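Putative glutathione S-transferase (Sinorhizobium meliloti, PDB 4MDC) probably catalyses glutathione transfer to electrophilic substrates as a homodimeric glutathione transferase. Local coordinates at residues Tyr92-Ser97 and Phe112-Ile117; Pro182-Asp187 and Tyr191-Ala196. One frame throughout, in Å; residues are numbered along the deposited sequence.

Contact 1. Residues Tyr92-Ser97 and Phe112-Ile117; sequences YLDETS and FQRAEI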
ATOM      1  N   TYR B  92       1.578 -14.090  -1.627  1.00 16.47           N
ATOM      2  CA  TYR B  92       2.417 -15.272  -1.364  1.00 16.98           C
ATOM      3  C   TYR B  92       1.574 -16.491  -0.977  1.00 16.78           C
ATOM      4  O   TYR B  92       1.778 -17.584  -1.532  1.00 16.67           O
ATOM      5  CB  TYR B  92       3.458 -14.989  -0.272  1.00 16.25           C
ATOM      6  CG  TYR B  92       4.296 -16.182   0.135  1.00 17.08           C
ATOM      7  CD1 TYR B  92       5.386 -16.594  -0.620  1.00 17.88           C
ATOM      8  CD2 TYR B  92       3.951 -16.938   1.268  1.00 17.26           C
ATOM      9  CE1 TYR B  92       6.143 -17.686  -0.264  1.00 18.98           C
ATOM     10  CE2 TYR B  92       4.697 -18.045   1.623  1.00 18.26           C
ATOM     11  CZ  TYR B  92       5.794 -18.432   0.862  1.00 19.71           C
ATOM     12  OH  TYR B  92       6.584 -19.500   1.186  1.00 20.23           O
ATOM     13  N   LEU B  93       0.623 -16.278  -0.061  1.00 16.84           N
ATOM     14  CA  LEU B  93      -0.295 -17.337   0.323  1.00 17.75           C
ATOM     15  C   LEU B  93      -1.186 -17.825  -0.813  1.00 18.12           C
ATOM     16  O   LEU B  93      -1.451 -19.033  -0.896  1.00 19.67           O
ATOM     17  CB  LEU B  93      -1.144 -16.961   1.542  1.00 17.79           C
ATOM     18  CG  LEU B  93      -0.330 -16.775   2.816  1.00 17.97           C
ATOM     19  CD1 LEU B  93      -1.189 -16.233   3.933  1.00 18.01           C
ATOM     20  CD2 LEU B  93       0.370 -18.038   3.258  1.00 19.18           C
ATOM     21  N   ASP B  94      -1.625 -16.948  -1.719  1.00 17.98           N
ATOM     22  CA  ASP B  94      -2.342 -17.404  -2.888  1.00 19.39           C
ATOM     23  C   ASP B  94      -1.454 -18.298  -3.763  1.00 19.36           C
ATOM     24  O   ASP B  94      -1.902 -19.342  -4.272  1.00 19.82           O
ATOM     25  CB  ASP B  94      -2.903 -16.272  -3.763  1.00 19.55           C
ATOM     26  CG  ASP B  94      -3.845 -16.794  -4.841  1.00 20.69           C
ATOM     27  OD1 ASP B  94      -4.920 -17.339  -4.521  1.00 22.93           O
ATOM     28  OD2 ASP B  94      -3.492 -16.702  -6.062  1.00 23.36           O
ATOM     29  N   GLU B  95      -0.209 -17.886  -3.919  1.00 19.00           N
ATOM     30  CA  GLU B  95       0.747 -18.575  -4.816  1.00 21.15           C
ATOM     31  C   GLU B  95       1.222 -19.946  -4.330  1.00 21.02           C
ATOM     32  O   GLU B  95       1.520 -20.819  -5.121  1.00 20.69           O
ATOM     33  CB  GLU B  95       1.969 -17.682  -5.069  1.00 21.55           C
ATOM     34  CG  GLU B  95       1.605 -16.438  -5.840  1.00 22.53           C
ATOM     35  CD  GLU B  95       2.702 -15.374  -5.872  1.00 23.33           C
ATOM     36  OE1 GLU B  95       3.873 -15.700  -5.587  1.00 26.05           O
ATOM     37  OE2 GLU B  95       2.371 -14.207  -6.112  1.00 24.16           O
ATOM     38  N   THR B  96       1.271 -20.128  -3.008  1.00 19.95           N
ATOM     39  CA  THR B  96       1.897 -21.299  -2.400  1.00 20.89           C
ATOM     40  C   THR B  96       0.963 -22.189  -1.624  1.00 21.33           C
ATOM     41  O   THR B  96       1.398 -23.244  -1.164  1.00 21.54           O
ATOM     42  CB  THR B  96       2.996 -20.894  -1.403  1.00 20.79           C
ATOM     43  OG1 THR B  96       2.457 -20.089  -0.353  1.00 18.89           O
ATOM     44  CG2 THR B  96       4.124 -20.122  -2.137  1.00 20.77           C
ATOM     45  N   SER B  97      -0.294 -21.798  -1.451  1.00 20.92           N
ATOM     46  CA  SER B  97      -1.164 -22.571  -0.527  1.00 21.90           C
ATOM     47  C   SER B  97      -1.623 -23.902  -1.121  1.00 21.72           C
ATOM     48  O   SER B  97      -1.953 -24.813  -0.388  1.00 21.82           O
ATOM     49  CB  SER B  97      -2.363 -21.760   0.013  1.00 22.03           C
ATOM     50  OG  SER B  97      -1.956 -20.797   0.942  1.00 24.12           O
ATOM     51  N   PHE B 112      -9.457  -9.218 -14.026  1.00 22.16           N
ATOM     52  CA  PHE B 112     -10.317  -8.118 -13.578  1.00 22.37           C
ATOM     53  C   PHE B 112     -10.944  -8.390 -12.211  1.00 21.18           C
ATOM     54  O   PHE B 112     -11.065  -7.475 -11.422  1.00 21.90           O
ATOM     55  CB  PHE B 112     -11.337  -7.673 -14.653  1.00 23.65           C
ATOM     56  CG  PHE B 112     -10.699  -6.876 -15.779  1.00 25.25           C
ATOM     57  CD1 PHE B 112     -10.375  -5.538 -15.606  1.00 24.77           C
ATOM     58  CD2 PHE B 112     -10.403  -7.481 -16.986  1.00 26.71           C
ATOM     59  CE1 PHE B 112      -9.743  -4.833 -16.599  1.00 27.02           C
ATOM     60  CE2 PHE B 112      -9.814  -6.750 -18.033  1.00 27.82           C
ATOM     61  CZ  PHE B 112      -9.487  -5.428 -17.830  1.00 27.58           C
ATOM     62  N   GLN B 113     -11.324  -9.631 -11.939  1.00 20.15           N
ATOM     63  CA  GLN B 113     -11.837  -9.977 -10.614  0.50 20.61           C
ATOM     64  C   GLN B 113     -10.723  -9.852  -9.582  1.00 19.55           C
ATOM     65  O   GLN B 113     -10.944  -9.338  -8.474  1.00 19.88           O
ATOM     66  CB  GLN B 113     -12.422 -11.379 -10.655  0.50 21.19           C
ATOM     67  CG  GLN B 113     -13.109 -11.819  -9.373  0.50 21.27           C
ATOM     68  CD  GLN B 113     -14.241 -10.913  -8.949  0.50 21.95           C
ATOM     69  OE1 GLN B 113     -14.764 -10.122  -9.742  0.50 23.48           O
ATOM     70  NE2 GLN B 113     -14.609 -10.994  -7.674  0.50 21.17           N
ATOM     71  N   ARG B 114      -9.520 -10.306  -9.930  1.00 19.09           N
ATOM     72  CA  ARG B 114      -8.374 -10.135  -9.021  1.00 19.86           C
ATOM     73  C   ARG B 114      -8.151  -8.653  -8.703  1.00 18.92           C
ATOM     74  O   ARG B 114      -7.870  -8.325  -7.557  1.00 17.37           O
ATOM     75  CB  ARG B 114      -7.105 -10.725  -9.634  1.00 21.01           C
ATOM     76  CG  ARG B 114      -7.108 -12.234  -9.655  1.00 24.60           C
ATOM     77  CD  ARG B 114      -6.114 -12.808 -10.666  1.00 28.31           C
ATOM     78  NE  ARG B 114      -4.717 -12.821 -10.281  1.00 29.42           N
ATOM     79  CZ  ARG B 114      -4.138 -13.728  -9.483  1.00 31.47           C
ATOM     80  NH1 ARG B 114      -4.822 -14.695  -8.888  1.00 33.38           N
ATOM     81  NH2 ARG B 114      -2.847 -13.637  -9.255  1.00 33.38           N
ATOM     82  N   ALA B 115      -8.156  -7.803  -9.770  1.00 18.73           N
ATOM     83  CA  ALA B 115      -7.993  -6.351  -9.615  1.00 19.08           C
ATOM     84  C   ALA B 115      -9.032  -5.766  -8.627  1.00 19.62           C
ATOM     85  O   ALA B 115      -8.701  -4.945  -7.761  1.00 18.30           O
ATOM     86  CB  ALA B 115      -8.071  -5.629 -10.929  1.00 20.27           C
ATOM     87  N   GLU B 116     -10.273  -6.210  -8.724  1.00 19.65           N
ATOM     88  CA  GLU B 116     -11.316  -5.711  -7.798  1.00 19.33           C
ATOM     89  C   GLU B 116     -11.155  -6.196  -6.357  1.00 18.85           C
ATOM     90  O   GLU B 116     -11.344  -5.414  -5.444  1.00 18.51           O
ATOM     91  CB  GLU B 116     -12.706  -6.087  -8.335  1.00 20.12           C
ATOM     92  CG  GLU B 116     -13.878  -5.638  -7.476  1.00 20.11           C
ATOM     93  CD  GLU B 116     -14.014  -4.133  -7.310  1.00 20.91           C
ATOM     94  OE1 GLU B 116     -13.361  -3.318  -8.002  1.00 20.85           O
ATOM     95  OE2 GLU B 116     -14.807  -3.709  -6.428  1.00 22.80           O
ATOM     96  N   ILE B 117     -10.743  -7.442  -6.173  1.00 17.40           N
ATOM     97  CA  ILE B 117     -10.439  -7.983  -4.835  1.00 16.21           C
ATOM     98  C   ILE B 117      -9.293  -7.188  -4.209  1.00 15.31           C
ATOM     99  O   ILE B 117      -9.409  -6.687  -3.081  1.00 13.74           O
ATOM    100  CB  ILE B 117     -10.127  -9.480  -4.911  1.00 16.51           C
ATOM    101  CG1 ILE B 117     -11.379 -10.215  -5.341  1.00 17.59           C
ATOM    102  CG2 ILE B 117      -9.606 -10.001  -3.557  1.00 16.87           C
ATOM    103  CD1 ILE B 117     -11.128 -11.636  -5.809  1.00 17.70           C
TER
HETATM  104  O   HOH W   1      -1.649 -15.520  -7.576  1.00 30.59           O
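D94 and R114 mark the nearest backbone approach of 92-97 to 112-117, and their CA atoms are still 11.3 Å apart. Both residues are helical, D94 close to the end of helix 86-96 and R114 in the first turn of helix 111-145, so the main chains do not pack and side chains span the gap. Only 44 Å² is buried, all of it on these two residues.

The bridge is a long salt bridge, D94 OD2 lying 3.7 Å from R114 NH1. The carboxylate oxygen sits at the edge of the guanidinium, near its plane, but the two flat groups are turned 55° apart, so they do not form a coplanar two-point pair. A water supplies the second link: it donates to D94 OD2 at 2.7 Å and accepts from R114 NH2 at 2.8 Å, lying in the guanidinium plane. D94 sends its carboxylate across the gap because chi1 (-170°) puts CG opposite the backbone N, while R114 reaches over with a bend at chi3 (78°).

In the glutathione transferase fold this is the seam between the thioredoxin-like N-terminal domain and the all-helical C-terminal domain. R105, in the connecting segment, also forms a salt bridge with D94 OD2, and R114 NH1 donates to A108 O. The same arginine faces the dimer interface, where its NE pairs with E95 of the second subunit.

Near the C-terminal part of helix 86-96, T96 OG1 donates to Y92 O at 2.9 Å from above the carbonyl plane, and S97 OG donates to L93 O at 2.6 Å.

Contact 2. Residues Pro182-Asp187 and Tyr191-Ala196; sequences PWLAGD and YGDLAA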
ATOM      1  N   PRO B 182     -23.352  -9.797  -3.625  1.00 22.64           N
ATOM      2  CA  PRO B 182     -23.483 -10.858  -2.628  1.00 22.75           C
ATOM      3  C   PRO B 182     -22.355 -10.861  -1.608  1.00 21.50           C
ATOM      4  O   PRO B 182     -22.601 -11.159  -0.430  1.00 21.84           O
ATOM      5  CB  PRO B 182     -23.503 -12.176  -3.422  1.00 23.86           C
ATOM      6  CG  PRO B 182     -23.717 -11.772  -4.839  1.00 25.05           C
ATOM      7  CD  PRO B 182     -23.315 -10.324  -4.999  1.00 23.80           C
ATOM      8  N   TRP B 183     -21.141 -10.550  -2.061  1.00 20.88           N
ATOM      9  CA  TRP B 183     -19.971 -10.342  -1.179  1.00 20.32           C
ATOM     10  C   TRP B 183     -19.295  -9.038  -1.698  1.00 19.71           C
ATOM     11  O   TRP B 183     -19.694  -8.544  -2.765  1.00 19.83           O
ATOM     12  CB  TRP B 183     -19.018 -11.518  -1.266  1.00 20.53           C
ATOM     13  CG  TRP B 183     -19.616 -12.813  -0.832  1.00 21.85           C
ATOM     14  CD1 TRP B 183     -20.336 -13.686  -1.621  1.00 23.80           C
ATOM     15  CD2 TRP B 183     -19.611 -13.362   0.494  1.00 22.76           C
ATOM     16  NE1 TRP B 183     -20.737 -14.756  -0.855  1.00 24.79           N
ATOM     17  CE2 TRP B 183     -20.312 -14.573   0.449  1.00 24.24           C
ATOM     18  CE3 TRP B 183     -19.054 -12.952   1.712  1.00 22.50           C
ATOM     19  CZ2 TRP B 183     -20.465 -15.396   1.599  1.00 24.98           C
ATOM     20  CZ3 TRP B 183     -19.223 -13.752   2.851  1.00 22.86           C
ATOM     21  CH2 TRP B 183     -19.930 -14.957   2.787  1.00 23.29           C
ATOM     22  N   LEU B 184     -18.303  -8.489  -1.007  1.00 17.53           N
ATOM     23  CA  LEU B 184     -17.855  -7.121  -1.336  1.00 17.04           C
ATOM     24  C   LEU B 184     -17.271  -6.970  -2.742  1.00 18.43           C
ATOM     25  O   LEU B 184     -17.562  -5.984  -3.367  1.00 18.49           O
ATOM     26  CB  LEU B 184     -16.891  -6.555  -0.343  1.00 17.40           C
ATOM     27  CG  LEU B 184     -17.344  -6.433   1.113  1.00 15.94           C
ATOM     28  CD1 LEU B 184     -16.315  -5.637   1.917  1.00 15.80           C
ATOM     29  CD2 LEU B 184     -18.770  -5.898   1.298  1.00 16.95           C
ATOM     30  N   ALA B 185     -16.608  -8.001  -3.227  1.00 18.91           N
ATOM     31  CA  ALA B 185     -15.985  -7.981  -4.558  1.00 21.25           C
ATOM     32  C   ALA B 185     -16.802  -8.591  -5.641  1.00 23.33           C
ATOM     33  O   ALA B 185     -16.369  -8.612  -6.820  1.00 25.07           O
ATOM     34  CB  ALA B 185     -14.654  -8.704  -4.530  1.00 21.49           C
ATOM     35  N   GLY B 186     -17.976  -9.116  -5.315  1.00 23.85           N
ATOM     36  CA  GLY B 186     -18.748  -9.837  -6.297  1.00 25.42           C
ATOM     37  C   GLY B 186     -19.412 -11.091  -5.753  1.00 26.14           C
ATOM     38  O   GLY B 186     -19.973 -11.091  -4.634  1.00 23.94           O
ATOM     39  N   ASP B 187     -19.338 -12.162  -6.540  1.00 25.77           N
ATOM     40  CA  ASP B 187     -20.208 -13.299  -6.329  1.00 27.32           C
ATOM     41  C   ASP B 187     -19.700 -14.349  -5.307  1.00 27.20           C
ATOM     42  O   ASP B 187     -20.440 -15.231  -4.929  1.00 26.98           O
ATOM     43  CB  ASP B 187     -20.575 -13.915  -7.686  1.00 30.69           C
ATOM     44  CG  ASP B 187     -21.419 -12.960  -8.549  1.00 32.22           C
ATOM     45  OD1 ASP B 187     -21.925 -11.904  -8.067  1.00 32.66           O
ATOM     46  OD2 ASP B 187     -21.661 -13.304  -9.722  1.00 36.05           O
ATOM     47  N   TYR B 191     -10.587 -12.086  -0.367  1.00 15.93           N
ATOM     48  CA  TYR B 191      -9.769 -11.202   0.469  1.00 15.15           C
ATOM     49  C   TYR B 191     -10.440  -9.862   0.784  1.00 14.45           C
ATOM     50  O   TYR B 191     -10.135  -9.243   1.808  1.00 14.91           O
ATOM     51  CB  TYR B 191      -8.426 -10.933  -0.262  1.00 15.00           C
ATOM     52  CG  TYR B 191      -7.388 -12.029  -0.287  1.00 15.41           C
ATOM     53  CD1 TYR B 191      -7.473 -13.171   0.455  1.00 14.70           C
ATOM     54  CD2 TYR B 191      -6.293 -11.936  -1.189  1.00 15.66           C
ATOM     55  CE1 TYR B 191      -6.503 -14.147   0.376  1.00 15.42           C
ATOM     56  CE2 TYR B 191      -5.316 -12.896  -1.261  1.00 16.29           C
ATOM     57  CZ  TYR B 191      -5.417 -14.031  -0.426  1.00 16.23           C
ATOM     58  OH  TYR B 191      -4.439 -15.019  -0.495  1.00 17.68           O
ATOM     59  N   GLY B 192     -11.203  -9.298  -0.166  1.00 15.11           N
ATOM     60  CA  GLY B 192     -11.904  -8.027   0.061  1.00 15.00           C
ATOM     61  C   GLY B 192     -12.776  -8.052   1.323  1.00 14.01           C
ATOM     62  O   GLY B 192     -12.756  -7.125   2.131  1.00 14.61           O
ATOM     63  N   ASP B 193     -13.578  -9.096   1.463  1.00 14.29           N
ATOM     64  CA  ASP B 193     -14.432  -9.322   2.672  1.00 14.33           C
ATOM     65  C   ASP B 193     -13.583  -9.465   3.921  1.00 13.95           C
ATOM     66  O   ASP B 193     -13.865  -8.865   5.003  1.00 13.93           O
ATOM     67  CB  ASP B 193     -15.302 -10.569   2.503  1.00 14.77           C
ATOM     68  CG  ASP B 193     -16.206 -10.497   1.324  1.00 16.21           C
ATOM     69  OD1 ASP B 193     -17.289  -9.873   1.410  1.00 16.28           O
ATOM     70  OD2 ASP B 193     -15.773 -11.057   0.260  1.00 15.55           O
ATOM     71  N   LEU B 194     -12.501 -10.240   3.833  1.00 13.75           N
ATOM     72  CA  LEU B 194     -11.622 -10.468   4.978  1.00 12.56           C
ATOM     73  C   LEU B 194     -10.939  -9.200   5.412  1.00 12.91           C
ATOM     74  O   LEU B 194     -10.753  -8.901   6.605  1.00 11.26           O
ATOM     75  CB  LEU B 194     -10.616 -11.585   4.764  1.00 12.80           C
ATOM     76  CG  LEU B 194     -11.149 -12.950   4.373  1.00 13.53           C
ATOM     77  CD1 LEU B 194     -10.040 -13.968   4.295  1.00 14.53           C
ATOM     78  CD2 LEU B 194     -12.233 -13.419   5.304  1.00 14.02           C
ATOM     79  N   ALA B 195     -10.481  -8.395   4.482  1.00 12.39           N
ATOM     80  CA  ALA B 195      -9.828  -7.127   4.833  1.00 12.63           C
ATOM     81  C   ALA B 195     -10.781  -6.136   5.512  1.00 12.42           C
ATOM     82  O   ALA B 195     -10.399  -5.496   6.492  1.00 13.01           O
ATOM     83  CB  ALA B 195      -9.285  -6.490   3.556  1.00 13.06           C
ATOM     84  N   ALA B 196     -11.988  -6.019   4.977  1.00 12.93           N
ATOM     85  CA  ALA B 196     -12.974  -5.131   5.572  1.00 13.04           C
ATOM     86  C   ALA B 196     -13.312  -5.620   6.979  1.00 13.20           C
ATOM     87  O   ALA B 196     -13.349  -4.860   7.914  1.00 12.78           O
ATOM     88  CB  ALA B 196     -14.235  -5.088   4.728  1.00 14.29           C
TER
HETATM   89  O   HOH W   2     -15.777 -10.656  -2.111  1.00 16.44           O
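The start of helix 191-205, where D193 meets W183 and L184, carries the Ser-X-X-Asp sequence (S190 to D193) of the N-capping box known from the core of glutathione transferases. D193 OD2 accepts a hydrogen bond from S190 N, which is the aspartate half of such a box; the serine's own bond, from OG, is weak and goes to G192 N, so only the aspartate half is clearly met. The other carboxylate oxygen faces the preceding loop, which folds as a type I beta turn from W183 to G186. That turn is closed in both directions, W183 N to G186 O at 2.9 Å and G186 N to W183 O at 3.1 Å.

L184 N, inside the turn, donates to D193 OD1 at 3.0 Å and an N-H...O angle of 169°, nearly straight. The donor comes on the syn side, 26° out of the carboxylate plane. W220 NE1, from helix 215-225, also donates to OD1, so two N-H groups grip this buried oxygen. The W183 indole presents its edge, with CE3 at 3.6 Å from D193 OD1, and its ring plane stands 88° to the carboxylate. D193 is placed for these meetings by a first torsion that sets CG beside the backbone N, anti to the carbonyl carbon, and brings the carboxylate nearer the loop than its CB direction suggests. With an alanine at D193, L184 N and W220 NE1 would probably lose their shared acceptor and S190 N its carboxylate partner, unfastening the turn from the helix start.

The L184 side chain points at the helix, its CG lying beside the carboxylate, 3.5 Å from D193 OD1. The apolar part of the contact is its CD1 branch, 3.5 Å from A196 CB.

From the N terminus, contact 1 comes first: helix 86-96 ends, the segment up to residue 110 connects the domains, and the salt bridge closes that loop at the start of helix 111-145. Contact 2 follows, closing the short link 188-190 between the turn and helix 191-205. The two are in series and neither encloses nor crosses the other. Their centres are 13 Å apart and they touch directly. Q113 NE2 probably donates to A185 O at 3.1 Å, while I117 CG2 packs on Y191 CB at 3.6 Å. Y191 also gives its hydroxyl a bond with S90 O, so helix 191-205, of the C-terminal domain, is also bonded to a helix of the N-terminal one.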